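Local structure of transaminase (Bacillus megaterium, 5G0A) at residues G203-D208 and M246-Y251. The protein probably transfers amino groups between amines and carbonyl compounds with pyridoxal-5'-phosphate as cofactor, as an S-selective class-III transaminase. Residues are numbered along the deposited sequence; the frame is centred on the assembly and turned at random.
Sequences GNLLKD and MPPYEY. Unlike the reference sequence in segment 203-208: Leu205 (reference Cys).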
loop_
_atom_site.group_PDB
_atom_site.type_symbol
_atom_site.label_atom_id
_atom_site.label_comp_id
_atom_site.label_asym_id
_atom_site.label_seq_id
_atom_site.Cartn_x
_atom_site.Cartn_y
_atom_site.Cartn_z
ATOM N N GLY B 203 17.933 -27.223 -22.598
ATOM C CA GLY B 203 18.028 -25.765 -22.550
ATOM C C GLY B 203 16.932 -25.060 -23.330
ATOM O O GLY B 203 16.941 -23.833 -23.448
ATOM N N ASN B 204 15.991 -25.835 -23.866
ATOM C CA ASN B 204 14.874 -25.292 -24.638
ATOM C C ASN B 204 13.825 -24.693 -23.711
ATOM O O ASN B 204 13.531 -25.262 -22.658
ATOM C CB ASN B 204 14.201 -26.376 -25.485
ATOM C CG ASN B 204 15.177 -27.171 -26.334
ATOM O OD1 ASN B 204 16.076 -26.617 -26.966
ATOM N ND2 ASN B 204 14.983 -28.487 -26.367
ATOM N N LEU B 205 13.261 -23.553 -24.109
ATOM C CA LEU B 205 12.207 -22.902 -23.329
ATOM C C LEU B 205 10.853 -23.522 -23.637
ATOM O O LEU B 205 10.491 -23.677 -24.802
ATOM C CB LEU B 205 12.176 -21.387 -23.586
ATOM C CG LEU B 205 13.249 -20.487 -22.961
ATOM C CD1 LEU B 205 13.356 -20.706 -21.459
ATOM C CD2 LEU B 205 14.612 -20.655 -23.627
ATOM N N LEU B 206 10.111 -23.866 -22.584
ATOM C CA LEU B 206 8.837 -24.574 -22.711
ATOM C C LEU B 206 7.712 -23.741 -23.340
ATOM O O LEU B 206 7.508 -22.581 -22.980
ATOM C CB LEU B 206 8.381 -25.093 -21.345
ATOM C CG LEU B 206 9.174 -26.167 -20.590
ATOM C CD1 LEU B 206 8.526 -26.393 -19.238
ATOM C CD2 LEU B 206 9.249 -27.477 -21.358
ATOM N N LYS B 207 6.994 -24.359 -24.277
ATOM C CA LYS B 207 5.828 -23.766 -24.935
ATOM C C LYS B 207 4.627 -24.683 -24.745
ATOM O O LYS B 207 4.788 -25.895 -24.584
ATOM C CB LYS B 207 6.061 -23.592 -26.440
ATOM C CG LYS B 207 7.352 -22.906 -26.849
ATOM C CD LYS B 207 7.401 -22.755 -28.361
ATOM C CE LYS B 207 8.553 -21.869 -28.803
ATOM N NZ LYS B 207 8.354 -21.379 -30.196
ATOM N N ASP B 208 3.426 -24.111 -24.768
ATOM C CA ASP B 208 2.211 -24.919 -24.737
ATOM C C ASP B 208 1.876 -25.400 -26.152
ATOM O O ASP B 208 2.513 -24.974 -27.122
ATOM C CB ASP B 208 1.044 -24.163 -24.077
ATOM C CG ASP B 208 0.406 -23.115 -24.984
ATOM O OD1 ASP B 208 0.962 -22.782 -26.052
ATOM O OD2 ASP B 208 -0.676 -22.616 -24.613
ATOM N N MET B 246 19.466 -13.509 -21.445
ATOM C CA MET B 246 19.046 -13.292 -22.819
ATOM C C MET B 246 17.789 -14.124 -23.039
ATOM O O MET B 246 17.763 -15.301 -22.677
ATOM C CB MET B 246 20.133 -13.758 -23.791
ATOM C CG MET B 246 21.320 -12.818 -23.920
ATOM S SD MET B 246 20.878 -11.307 -24.798
ATOM C CE MET B 246 20.621 -11.901 -26.476
ATOM N N PRO B 247 16.744 -13.526 -23.623
ATOM C CA PRO B 247 15.508 -14.286 -23.769
ATOM C C PRO B 247 15.533 -15.194 -25.003
ATOM O O PRO B 247 16.328 -14.964 -25.915
ATOM C CB PRO B 247 14.464 -13.190 -23.958
ATOM C CG PRO B 247 15.196 -12.091 -24.655
ATOM C CD PRO B 247 16.645 -12.189 -24.241
ATOM N N PRO B 248 14.655 -16.216 -25.036
ATOM C CA PRO B 248 14.429 -16.932 -26.285
ATOM C C PRO B 248 13.884 -15.945 -27.301
ATOM O O PRO B 248 13.068 -15.083 -26.947
ATOM C CB PRO B 248 13.348 -17.950 -25.914
ATOM C CG PRO B 248 12.650 -17.357 -24.730
ATOM C CD PRO B 248 13.739 -16.659 -23.967
ATOM N N TYR B 249 14.343 -16.050 -28.543
ATOM C CA TYR B 249 13.959 -15.099 -29.578
ATOM C C TYR B 249 12.480 -14.729 -29.544
ATOM O O TYR B 249 12.118 -13.600 -29.839
ATOM C CB TYR B 249 14.300 -15.628 -30.984
ATOM C CG TYR B 249 13.843 -14.659 -32.042
ATOM C CD1 TYR B 249 14.605 -13.533 -32.340
ATOM C CD2 TYR B 249 12.619 -14.828 -32.701
ATOM C CE1 TYR B 249 14.184 -12.618 -33.287
ATOM C CE2 TYR B 249 12.183 -13.909 -33.645
ATOM C CZ TYR B 249 12.974 -12.809 -33.931
ATOM O OH TYR B 249 12.569 -11.884 -34.865
ATOM N N GLU B 250 11.627 -15.700 -29.219
ATOM C CA GLU B 250 10.195 -15.535 -29.364
ATOM C C GLU B 250 9.512 -14.726 -28.260
ATOM O O GLU B 250 8.383 -14.273 -28.436
ATOM C CB GLU B 250 9.517 -16.894 -29.444
ATOM C CG GLU B 250 8.638 -17.027 -30.669
ATOM C CD GLU B 250 9.380 -16.670 -31.941
ATOM O OE1 GLU B 250 10.396 -17.327 -32.228
ATOM O OE2 GLU B 250 8.955 -15.721 -32.645
ATOM N N TYR B 251 10.178 -14.596 -27.126
ATOM C CA TYR B 251 9.578 -13.919 -25.959
ATOM C C TYR B 251 9.056 -12.502 -26.256
ATOM O O TYR B 251 7.877 -12.202 -26.003
ATOM C CB TYR B 251 10.558 -13.926 -24.774
ATOM C CG TYR B 251 9.975 -13.231 -23.565
ATOM C CD1 TYR B 251 9.151 -13.922 -22.666
ATOM C CD2 TYR B 251 10.205 -11.864 -23.355
ATOM C CE1 TYR B 251 8.583 -13.277 -21.561
ATOM C CE2 TYR B 251 9.654 -11.208 -22.255
ATOM C CZ TYR B 251 8.854 -11.910 -21.369
ATOM O OH TYR B 251 8.319 -11.247 -20.294
#
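Leu205 and Pro248 mark the closest approach of two surface loops, their CA atoms 7.0 Å apart, with no hydrogen bond between the segments. Both loops belong to the large PLP-binding domain of this fold-type I aminotransferase. Residues 203-208 lie between strand 189-192 and helix 214-226. Residues 246-251 follow strand 231-236 and lead into helix 251-262. A type I beta turn runs from Pro248 to Tyr251 and is closed by a hydrogen bond from Tyr251 N to Pro248 O of 2.9 Å.

The contact is small and mainly apolar. Leu205 lays CG and CD2 against the Pro248 ring. Its CG sits anti to the carbonyl carbon and beside the backbone N (chi1 -75°), which carries the branch across to the proline. The two side chains cross at about a right angle. CD2 of Leu205 comes within 3.8 Å of Pro248 CB, and the leucine also touches Gln199. Pro248 packs against Asn196 as well, whose ND2 hydrogen-bonds to Met246 O. Asn196, earlier in the same loop as residues 203-208, thus meets the 246-251 segment too.

Lys207 and Glu250 form a looser second pair. The lysine chain is nearly fully extended beyond CB and brings NZ to 4.4 Å from Glu250 CG. NZ stays 5.0 Å from Glu250 OE1, so there is no salt bridge, though the opposite charges probably attract weakly. OE1 lies at the edge of the neighbouring Tyr249 ring, in its plane. At the helix start, Tyr251 OH hydrogen-bonds to Arg144 NH1. The tightest touch between the loops is Leu205 CG to Pro248 CG, at 3.6 Å.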